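Calcium homeostasis modulator protein 5 (Homo sapiens, PDB 7D60) assembles into undecameric, cone-shaped large-pore channels of the membrane, whose gating and ion conductance are probably regulated by membrane lipids. Local coordinates at residues 31-35 and 118-124; 41-47 and 154-158; 211-215 and 275-279. One frame throughout, in Å; residues are numbered along the deposited sequence.

Interaction 1: 31-35 and 118-124; sequences ERLFS and ALLNGTF. With PA8 (1,2-dioctanoyl-sn-glycero-3-phosphate), chain P.
Glu31 lays its carboxylate over the turn of backbone at Ala118, OE2 lying 3.8 Å from Ala118 CA. The same OE2 accepts a weak hydrogen bond of 3.0 Å from Asn121 ND2 and sits 3.6 Å from Phe124 CE1. Its own segment is helical, with Ser35 N hydrogen-bonded to Glu31 O; the partner is a helix that breaks. Helix 109-120 is only weakly bonded around 118-120, Asn121 (phi/psi -114/89) leaves it, Gly122 is the centre of an inverse gamma turn with Thr123 N hydrogen-bonded to Asn121 O at 2.7 Å, and helix 123-130 follows. CA atoms pair as Glu31-Ala118 (6.5 Å) and Ser35-Thr123 (7.2 Å). The interruption lies within transmembrane helix S3, Asn121 CB points toward S1, and Arg32, Asn121 and Gln176 line the pocket of the bound phosphatidate PA8. Arg32 (m, m, m) starts away from S3 but curls back until NH1 is 2.8 Å from Asn121 OD1, at an angle too poor for a hydrogen bond. The PA8 ester oxygen O7 lies over one face of the guanidinium, 2.9 Å from Arg32 NE; PA8 C1 lies 3.4 Å from Asn121 OD1. Phe124 in addition meets the ring of Phe39, outside the two segments, edge-to-face.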
loop_
_atom_site.group_PDB
_atom_site.type_symbol
_atom_site.label_atom_id
_atom_site.label_comp_id
_atom_site.label_asym_id
_atom_site.label_seq_id
_atom_site.Cartn_x
_atom_site.Cartn_y
_atom_site.Cartn_z
ATOM N N GLU A 31 -38.143 -1.237 1.573
ATOM C CA GLU A 31 -39.141 -1.113 2.623
ATOM C C GLU A 31 -38.534 -0.597 3.918
ATOM O O GLU A 31 -39.208 0.110 4.673
ATOM C CB GLU A 31 -39.820 -2.460 2.859
ATOM C CG GLU A 31 -41.157 -2.363 3.558
ATOM C CD GLU A 31 -41.032 -2.481 5.064
ATOM O OE1 GLU A 31 -40.001 -3.000 5.539
ATOM O OE2 GLU A 31 -41.960 -2.046 5.775
ATOM N N ARG A 32 -37.273 -0.931 4.192
ATOM C CA ARG A 32 -36.610 -0.410 5.378
ATOM C C ARG A 32 -36.238 1.054 5.235
ATOM O O ARG A 32 -35.989 1.717 6.242
ATOM C CB ARG A 32 -35.361 -1.227 5.690
ATOM C CG ARG A 32 -35.637 -2.695 5.873
ATOM C CD ARG A 32 -36.581 -2.912 7.025
ATOM N NE ARG A 32 -36.074 -2.301 8.246
ATOM C CZ ARG A 32 -36.818 -1.610 9.101
ATOM N NH1 ARG A 32 -38.111 -1.440 8.871
ATOM N NH2 ARG A 32 -36.268 -1.090 10.188
ATOM N N LEU A 33 -36.179 1.568 4.011
ATOM C CA LEU A 33 -35.916 2.984 3.813
ATOM C C LEU A 33 -37.185 3.811 3.963
ATOM O O LEU A 33 -37.115 4.983 4.335
ATOM C CB LEU A 33 -35.275 3.196 2.440
ATOM C CG LEU A 33 -34.694 4.556 2.054
ATOM C CD1 LEU A 33 -33.386 4.362 1.322
ATOM C CD2 LEU A 33 -35.663 5.322 1.173
ATOM N N PHE A 34 -38.347 3.220 3.693
ATOM C CA PHE A 34 -39.600 3.951 3.831
ATOM C C PHE A 34 -40.101 3.960 5.264
ATOM O O PHE A 34 -40.673 4.959 5.707
ATOM C CB PHE A 34 -40.668 3.346 2.923
ATOM C CG PHE A 34 -40.749 3.990 1.578
ATOM C CD1 PHE A 34 -41.339 5.231 1.426
ATOM C CD2 PHE A 34 -40.233 3.356 0.462
ATOM C CE1 PHE A 34 -41.411 5.830 0.185
ATOM C CE2 PHE A 34 -40.303 3.946 -0.780
ATOM C CZ PHE A 34 -40.893 5.184 -0.919
ATOM N N SER A 35 -39.900 2.872 6.000
ATOM C CA SER A 35 -40.413 2.762 7.355
ATOM C C SER A 35 -39.537 3.456 8.385
ATOM O O SER A 35 -40.028 3.801 9.465
ATOM C CB SER A 35 -40.567 1.291 7.739
ATOM O OG SER A 35 -39.336 0.767 8.194
ATOM N N ALA A 118 -43.675 -5.787 3.717
ATOM C CA ALA A 118 -44.297 -4.706 4.468
ATOM C C ALA A 118 -45.151 -5.228 5.615
ATOM O O ALA A 118 -45.331 -4.527 6.613
ATOM C CB ALA A 118 -45.137 -3.836 3.539
ATOM N N LEU A 119 -45.683 -6.440 5.498
ATOM C CA LEU A 119 -46.458 -7.031 6.578
ATOM C C LEU A 119 -45.601 -7.788 7.583
ATOM O O LEU A 119 -46.042 -7.987 8.717
ATOM C CB LEU A 119 -47.521 -7.971 6.017
ATOM C CG LEU A 119 -48.818 -7.350 5.517
ATOM C CD1 LEU A 119 -49.650 -8.395 4.828
ATOM C CD2 LEU A 119 -49.598 -6.727 6.638
ATOM N N LEU A 120 -44.400 -8.216 7.205
ATOM C CA LEU A 120 -43.483 -8.832 8.152
ATOM C C LEU A 120 -42.723 -7.808 8.979
ATOM O O LEU A 120 -42.079 -8.181 9.961
ATOM C CB LEU A 120 -42.480 -9.728 7.426
ATOM C CG LEU A 120 -42.938 -11.091 6.908
ATOM C CD1 LEU A 120 -41.745 -11.883 6.431
ATOM C CD2 LEU A 120 -43.695 -11.854 7.959
ATOM N N ASN A 121 -42.766 -6.540 8.594
ATOM C CA ASN A 121 -42.219 -5.426 9.357
ATOM C C ASN A 121 -43.445 -4.606 9.741
ATOM O O ASN A 121 -43.857 -3.703 9.010
ATOM C CB ASN A 121 -41.207 -4.640 8.522
ATOM C CG ASN A 121 -40.820 -3.319 9.147
ATOM O OD1 ASN A 121 -39.920 -3.253 9.978
ATOM N ND2 ASN A 121 -41.496 -2.254 8.741
ATOM N N GLY A 122 -44.044 -4.934 10.882
ATOM C CA GLY A 122 -45.420 -4.554 11.133
ATOM C C GLY A 122 -45.711 -3.125 11.539
ATOM O O GLY A 122 -46.496 -2.901 12.461
ATOM N N THR A 123 -45.128 -2.148 10.848
ATOM C CA THR A 123 -45.383 -0.755 11.181
ATOM C C THR A 123 -46.543 -0.158 10.401
ATOM O O THR A 123 -47.238 0.715 10.926
ATOM C CB THR A 123 -44.135 0.090 10.938
ATOM O OG1 THR A 123 -43.819 0.085 9.545
ATOM C CG2 THR A 123 -42.964 -0.478 11.698
ATOM N N PHE A 124 -46.784 -0.607 9.168
ATOM C CA PHE A 124 -47.884 -0.049 8.393
ATOM C C PHE A 124 -49.227 -0.594 8.848
ATOM O O PHE A 124 -50.238 0.103 8.751
ATOM C CB PHE A 124 -47.711 -0.331 6.897
ATOM C CG PHE A 124 -46.429 0.189 6.305
ATOM C CD1 PHE A 124 -45.844 -0.466 5.242
ATOM C CD2 PHE A 124 -45.822 1.328 6.788
ATOM C CE1 PHE A 124 -44.673 -0.007 4.685
ATOM C CE2 PHE A 124 -44.645 1.786 6.234
ATOM C CZ PHE A 124 -44.074 1.118 5.182
HETATM O O1 PA8 P . -37.310 -5.036 14.729
HETATM O O2 PA8 P . -39.352 -5.332 13.369
HETATM P P1 PA8 P . -38.037 -4.596 13.483
HETATM O O3 PA8 P . -38.297 -3.112 13.562
HETATM O O4 PA8 P . -37.113 -4.931 12.161
HETATM C C1 PA8 P . -37.729 -5.558 11.074
HETATM C C2 PA8 P . -36.670 -5.992 10.060
HETATM C C3 PA8 P . -37.373 -6.710 8.908
HETATM O O5 PA8 P . -36.662 -7.860 8.534
HETATM C C4 PA8 P . -37.178 -8.503 7.397
HETATM O O6 PA8 P . -38.168 -8.105 6.883
HETATM C C5 PA8 P . -36.481 -9.723 6.802
HETATM C C6 PA8 P . -37.438 -10.525 5.921
HETATM C C7 PA8 P . -36.725 -11.319 4.832
HETATM O O7 PA8 P . -36.000 -4.864 9.569
HETATM C C12 PA8 P . -34.676 -4.677 9.998
HETATM O O8 PA8 P . -34.449 -4.369 11.119
HETATM C C13 PA8 P . -33.520 -4.836 9.012
HETATM C C14 PA8 P . -33.094 -6.288 8.822
HETATM C C15 PA8 P . -33.343 -6.781 7.398
HETATM C C16 PA8 P . -32.575 -8.065 7.096
HETATM C C17 PA8 P . -31.151 -7.805 6.611
HETATM C C18 PA8 P . -30.954 -8.227 5.157
#

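Interaction 2: 41-47 and 154-158; sequences CPCSTEN and HKVSC
Where two loop segments meet at the extracellular end of the membrane helices, a disulfide can supply a link that backbone pairing does not. Segment 41-47 is loop up to Glu46, the N-cap residue of helix 47-68; in segment 154-158, residues 156-158 adopt helical phi/psi without the regular bonds. Nearest CA atoms pair Cys43 with Lys155 at 4.9 Å and Cys41 with Ser157 at 7.1 Å. Cys43, in an irregular loop conformation (phi -133°, psi 49°), has chi1 of -86° (m), and Cys158 has chi1 of -47° (m). These bring Cys43 SG and Cys158 SG to 2.0 Å, a disulfide with chi3 of 112°. The bridge passes close to the backbone: Cys43 SG is 3.6 Å from Lys155 CA, and Cys158 SG is 3.5 Å from Cys41 O. Cys43 CA lies 3.6 Å from His154 O in a C-H...O contact. His154 takes the p rotamer (chi1 58°, chi2 -101°), which brings the edge of its ring to Cys43 O, with His154 CD2 4.0 Å from Ser44 O. Asn47, its chi1 between wells at -101°, places ND2 3.1 Å from His154 O. Cys41, at chi1 t, sets SG 4.3 Å from Ser157 CB, yet its bond is to Cys127 on helix 123-130; Ser157 OG is hydrogen-bonded to Glu126 of that helix. Pro42 packs on Leu173 of a neighbouring subunit. With Cys41-Cys127 beside it, Cys43-Cys158 completes a pair of disulfides that tie the S1-S2 loop to the extracellular end of S3 and to the S3-S4 loop, an arrangement characteristic of the CALHM extracellular region.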
loop_
_atom_site.group_PDB
_atom_site.type_symbol
_atom_site.label_atom_id
_atom_site.label_comp_id
_atom_site.label_asym_id
_atom_site.label_seq_id
_atom_site.Cartn_x
_atom_site.Cartn_y
_atom_site.Cartn_z
ATOM N N CYS A 41 -46.280 7.752 11.974
ATOM C CA CYS A 41 -47.721 7.635 12.116
ATOM C C CYS A 41 -48.271 8.818 12.906
ATOM O O CYS A 41 -47.724 9.173 13.950
ATOM C CB CYS A 41 -48.064 6.318 12.820
ATOM S SG CYS A 41 -49.810 5.855 12.990
ATOM N N PRO A 42 -49.334 9.452 12.433
ATOM C CA PRO A 42 -50.032 10.445 13.244
ATOM C C PRO A 42 -50.895 9.726 14.275
ATOM O O PRO A 42 -50.928 8.505 14.363
ATOM C CB PRO A 42 -50.876 11.196 12.219
ATOM C CG PRO A 42 -51.189 10.181 11.210
ATOM C CD PRO A 42 -50.021 9.235 11.153
ATOM N N CYS A 43 -51.611 10.499 15.066
ATOM C CA CYS A 43 -52.456 9.895 16.078
ATOM C C CYS A 43 -53.826 10.534 16.038
ATOM O O CYS A 43 -54.399 10.943 17.047
ATOM C CB CYS A 43 -51.756 9.976 17.424
ATOM S SG CYS A 43 -50.638 8.567 17.662
ATOM N N SER A 44 -54.358 10.615 14.830
ATOM C CA SER A 44 -55.555 11.356 14.486
ATOM C C SER A 44 -56.608 10.391 13.962
ATOM O O SER A 44 -56.463 9.173 14.049
ATOM C CB SER A 44 -55.224 12.426 13.448
ATOM O OG SER A 44 -54.166 13.256 13.888
ATOM N N THR A 45 -57.680 10.949 13.409
ATOM C CA THR A 45 -58.684 10.149 12.724
ATOM C C THR A 45 -58.260 9.740 11.322
ATOM O O THR A 45 -58.987 8.986 10.671
ATOM C CB THR A 45 -60.006 10.911 12.645
ATOM O OG1 THR A 45 -59.770 12.218 12.111
ATOM C CG2 THR A 45 -60.627 11.038 14.021
ATOM N N GLU A 46 -57.113 10.219 10.840
ATOM C CA GLU A 46 -56.573 9.834 9.543
ATOM C C GLU A 46 -55.526 8.736 9.662
ATOM O O GLU A 46 -54.580 8.698 8.874
ATOM C CB GLU A 46 -55.982 11.050 8.833
ATOM C CG GLU A 46 -55.060 11.886 9.708
ATOM C CD GLU A 46 -54.456 13.071 8.971
ATOM O OE1 GLU A 46 -55.005 14.188 9.076
ATOM O OE2 GLU A 46 -53.423 12.885 8.292
ATOM N N ASN A 47 -55.668 7.849 10.646
ATOM C CA ASN A 47 -54.745 6.727 10.774
ATOM C C ASN A 47 -55.025 5.653 9.741
ATOM O O ASN A 47 -54.094 5.008 9.251
ATOM C CB ASN A 47 -54.831 6.119 12.170
ATOM C CG ASN A 47 -53.716 6.566 13.058
ATOM O OD1 ASN A 47 -52.750 7.147 12.595
ATOM N ND2 ASN A 47 -53.818 6.259 14.336
ATOM N N HIS A 154 -56.201 4.755 18.903
ATOM C CA HIS A 154 -55.442 5.350 17.809
ATOM C C HIS A 154 -54.274 6.207 18.271
ATOM O O HIS A 154 -53.572 6.753 17.419
ATOM C CB HIS A 154 -56.363 6.179 16.917
ATOM C CG HIS A 154 -57.086 7.274 17.634
ATOM N ND1 HIS A 154 -58.400 7.161 18.030
ATOM C CD2 HIS A 154 -56.687 8.512 18.007
ATOM C CE1 HIS A 154 -58.775 8.276 18.626
ATOM N NE2 HIS A 154 -57.754 9.112 18.626
ATOM N N LYS A 155 -54.039 6.337 19.573
ATOM C CA LYS A 155 -52.889 7.054 20.091
ATOM C C LYS A 155 -51.798 6.131 20.604
ATOM O O LYS A 155 -50.804 6.617 21.139
ATOM C CB LYS A 155 -53.320 8.006 21.208
ATOM C CG LYS A 155 -53.830 9.338 20.713
ATOM C CD LYS A 155 -54.105 10.276 21.860
ATOM C CE LYS A 155 -55.540 10.154 22.319
ATOM N NZ LYS A 155 -56.481 10.304 21.184
ATOM N N VAL A 156 -51.945 4.816 20.434
ATOM C CA VAL A 156 -51.017 3.869 21.041
ATOM C C VAL A 156 -49.663 3.854 20.335
ATOM O O VAL A 156 -48.668 3.420 20.923
ATOM C CB VAL A 156 -51.670 2.471 21.079
ATOM C CG1 VAL A 156 -51.612 1.786 19.724
ATOM C CG2 VAL A 156 -51.059 1.601 22.162
ATOM N N SER A 157 -49.583 4.353 19.100
ATOM C CA SER A 157 -48.313 4.350 18.384
ATOM C C SER A 157 -47.413 5.487 18.842
ATOM O O SER A 157 -46.226 5.279 19.114
ATOM C CB SER A 157 -48.561 4.441 16.878
ATOM O OG SER A 157 -49.104 3.236 16.376
ATOM N N CYS A 158 -47.964 6.697 18.948
ATOM C CA CYS A 158 -47.201 7.883 19.318
ATOM C C CYS A 158 -46.834 7.928 20.795
ATOM O O CYS A 158 -46.088 8.827 21.197
ATOM C CB CYS A 158 -47.988 9.157 18.980
ATOM S SG CYS A 158 -48.754 9.244 17.341
#

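Interaction 3: 211-215 and 275-279; sequences QLSFW and QQHYS
An aromatic cluster, in which one ring offers its face to a neighbour and its edge to another, joins the cytoplasmic helix 209-246 to the loop between helix 259-264 and helix 280-287. Tyr278 is the shared member. Its chi1 of -63° (m) and chi2 of -75° direct the ring between two helix residues, Phe214 and Trp215 (both chi1 t). Phe214 turns its edge to the Tyr278 face in a T-shaped pair, centroids 5.2 Å apart and planes at 83°, with Phe214 CE2 3.7 Å from Tyr278 CE2. Tyr278 in turn points its edge at the face of the five-membered ring of Trp215, at 5.7 Å between centroids and 64° between planes, with Trp215 CG 4.0 Å from Tyr278 CD1. The nearest CA pair is Trp215 with Tyr278, 6.1 Å. One helical turn before Trp215, Gln211 (t, t) gives two weak hydrogen bonds from NE2, to Tyr278 OH at 3.3 Å and to Gln276 OE1 at 3.2 Å. Gln276 NE2 is hydrogen-bonded to Pro257 O of a neighbouring subunit. Segment 275-279 is irregular throughout; its last residue, Ser279, is the N-cap of helix 280-287, and Ser279 OG caps His282 N. The cluster sits on the face of helix 209-246 met by the loop that leads into helix 280-287, with Phe271 against Trp215, while Met256 of the neighbouring subunit packs on Phe214 and its Trp262 on Tyr278.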
loop_
_atom_site.group_PDB
_atom_site.type_symbol
_atom_site.label_atom_id
_atom_site.label_comp_id
_atom_site.label_asym_id
_atom_site.label_seq_id
_atom_site.Cartn_x
_atom_site.Cartn_y
_atom_site.Cartn_z
ATOM N N GLN A 211 -38.738 -31.889 -27.170
ATOM C CA GLN A 211 -39.088 -30.971 -28.243
ATOM C C GLN A 211 -39.266 -29.551 -27.729
ATOM O O GLN A 211 -39.033 -28.594 -28.469
ATOM C CB GLN A 211 -40.356 -31.445 -28.939
ATOM C CG GLN A 211 -40.515 -30.919 -30.328
ATOM C CD GLN A 211 -41.718 -31.488 -31.023
ATOM O OE1 GLN A 211 -42.429 -32.319 -30.472
ATOM N NE2 GLN A 211 -41.959 -31.043 -32.243
ATOM N N LEU A 212 -39.675 -29.393 -26.473
ATOM C CA LEU A 212 -39.770 -28.069 -25.877
ATOM C C LEU A 212 -38.403 -27.471 -25.597
ATOM O O LEU A 212 -38.270 -26.247 -25.556
ATOM C CB LEU A 212 -40.591 -28.140 -24.592
ATOM C CG LEU A 212 -41.045 -26.837 -23.940
ATOM C CD1 LEU A 212 -42.195 -26.234 -24.698
ATOM C CD2 LEU A 212 -41.425 -27.086 -22.509
ATOM N N SER A 213 -37.383 -28.301 -25.421
ATOM C CA SER A 213 -36.038 -27.794 -25.211
ATOM C C SER A 213 -35.400 -27.316 -26.505
ATOM O O SER A 213 -34.552 -26.421 -26.478
ATOM C CB SER A 213 -35.177 -28.874 -24.566
ATOM O OG SER A 213 -33.919 -28.359 -24.193
ATOM N N PHE A 214 -35.782 -27.902 -27.638
ATOM C CA PHE A 214 -35.328 -27.408 -28.928
ATOM C C PHE A 214 -36.062 -26.141 -29.331
ATOM O O PHE A 214 -35.464 -25.253 -29.939
ATOM C CB PHE A 214 -35.512 -28.479 -30.002
ATOM C CG PHE A 214 -35.155 -28.012 -31.374
ATOM C CD1 PHE A 214 -33.837 -27.777 -31.715
ATOM C CD2 PHE A 214 -36.134 -27.781 -32.318
ATOM C CE1 PHE A 214 -33.504 -27.333 -32.971
ATOM C CE2 PHE A 214 -35.803 -27.331 -33.568
ATOM C CZ PHE A 214 -34.488 -27.111 -33.896
ATOM N N TRP A 215 -37.352 -26.060 -29.003
ATOM C CA TRP A 215 -38.170 -24.892 -29.305
ATOM C C TRP A 215 -37.655 -23.651 -28.586
ATOM O O TRP A 215 -37.667 -22.553 -29.147
ATOM C CB TRP A 215 -39.615 -25.212 -28.919
ATOM C CG TRP A 215 -40.697 -24.264 -29.323
ATOM C CD1 TRP A 215 -40.567 -23.067 -29.952
ATOM C CD2 TRP A 215 -42.098 -24.448 -29.108
ATOM N NE1 TRP A 215 -41.793 -22.492 -30.136
ATOM C CE2 TRP A 215 -42.752 -23.324 -29.629
ATOM C CE3 TRP A 215 -42.861 -25.459 -28.523
ATOM C CZ2 TRP A 215 -44.131 -23.180 -29.586
ATOM C CZ3 TRP A 215 -44.227 -25.314 -28.479
ATOM C CH2 TRP A 215 -44.849 -24.186 -29.005
ATOM N N GLN A 275 -48.158 -30.295 -38.649
ATOM C CA GLN A 275 -47.061 -29.600 -39.314
ATOM C C GLN A 275 -46.339 -28.794 -38.249
ATOM O O GLN A 275 -46.852 -27.767 -37.794
ATOM C CB GLN A 275 -47.569 -28.690 -40.428
ATOM C CG GLN A 275 -48.504 -29.363 -41.409
ATOM C CD GLN A 275 -49.956 -29.094 -41.086
ATOM O OE1 GLN A 275 -50.281 -28.121 -40.407
ATOM N NE2 GLN A 275 -50.841 -29.960 -41.568
ATOM N N GLN A 276 -45.161 -29.250 -37.843
ATOM C CA GLN A 276 -44.492 -28.673 -36.682
ATOM C C GLN A 276 -43.646 -27.485 -37.122
ATOM O O GLN A 276 -42.573 -27.643 -37.707
ATOM C CB GLN A 276 -43.670 -29.730 -35.953
ATOM C CG GLN A 276 -42.931 -30.720 -36.834
ATOM C CD GLN A 276 -42.458 -31.925 -36.062
ATOM O OE1 GLN A 276 -43.001 -32.250 -35.009
ATOM N NE2 GLN A 276 -41.431 -32.589 -36.574
ATOM N N HIS A 277 -44.137 -26.285 -36.839
ATOM C CA HIS A 277 -43.399 -25.052 -37.049
ATOM C C HIS A 277 -43.085 -24.434 -35.698
ATOM O O HIS A 277 -43.920 -24.455 -34.793
ATOM C CB HIS A 277 -44.198 -24.074 -37.905
ATOM C CG HIS A 277 -44.608 -24.629 -39.229
ATOM N ND1 HIS A 277 -45.925 -24.780 -39.597
ATOM C CD2 HIS A 277 -43.872 -25.068 -40.277
ATOM C CE1 HIS A 277 -45.984 -25.289 -40.813
ATOM N NE2 HIS A 277 -44.752 -25.474 -41.247
ATOM N N TYR A 278 -41.885 -23.888 -35.560
ATOM C CA TYR A 278 -41.406 -23.411 -34.274
ATOM C C TYR A 278 -41.513 -21.904 -34.109
ATOM O O TYR A 278 -41.168 -21.389 -33.045
ATOM C CB TYR A 278 -39.964 -23.865 -34.060
ATOM C CG TYR A 278 -39.834 -25.361 -34.008
ATOM C CD1 TYR A 278 -40.238 -26.070 -32.887
ATOM C CD2 TYR A 278 -39.331 -26.070 -35.083
ATOM C CE1 TYR A 278 -40.135 -27.438 -32.838
ATOM C CE2 TYR A 278 -39.226 -27.434 -35.043
ATOM C CZ TYR A 278 -39.629 -28.112 -33.919
ATOM O OH TYR A 278 -39.521 -29.477 -33.880
ATOM N N SER A 279 -41.978 -21.187 -35.127
ATOM C CA SER A 279 -42.317 -19.778 -35.004
ATOM C C SER A 279 -43.343 -19.455 -36.073
ATOM O O SER A 279 -43.704 -20.305 -36.887
ATOM C CB SER A 279 -41.092 -18.872 -35.136
ATOM O OG SER A 279 -40.459 -19.044 -36.384
#

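The three contacts illustrate how the means of cohesion change along a membrane protein. Interactions 1 and 2 lie on the same side of the chain's centre, about 17 Å apart between centres; interaction 1 joins S1 to S3, interaction 2 the S1-S2 loop to the S3-S4 loop, and their segments alternate along the chain. Interaction 1 is polar within the membrane and shared with lipid; interaction 2 is covalent, between partly exposed extracellular loops. Interaction 3, about 46 and 60 Å from their centres, opens after both have closed. It is the most buried of the three, relies on aromatic rings in the cytoplasmic region, and, like interaction 2, borders another subunit.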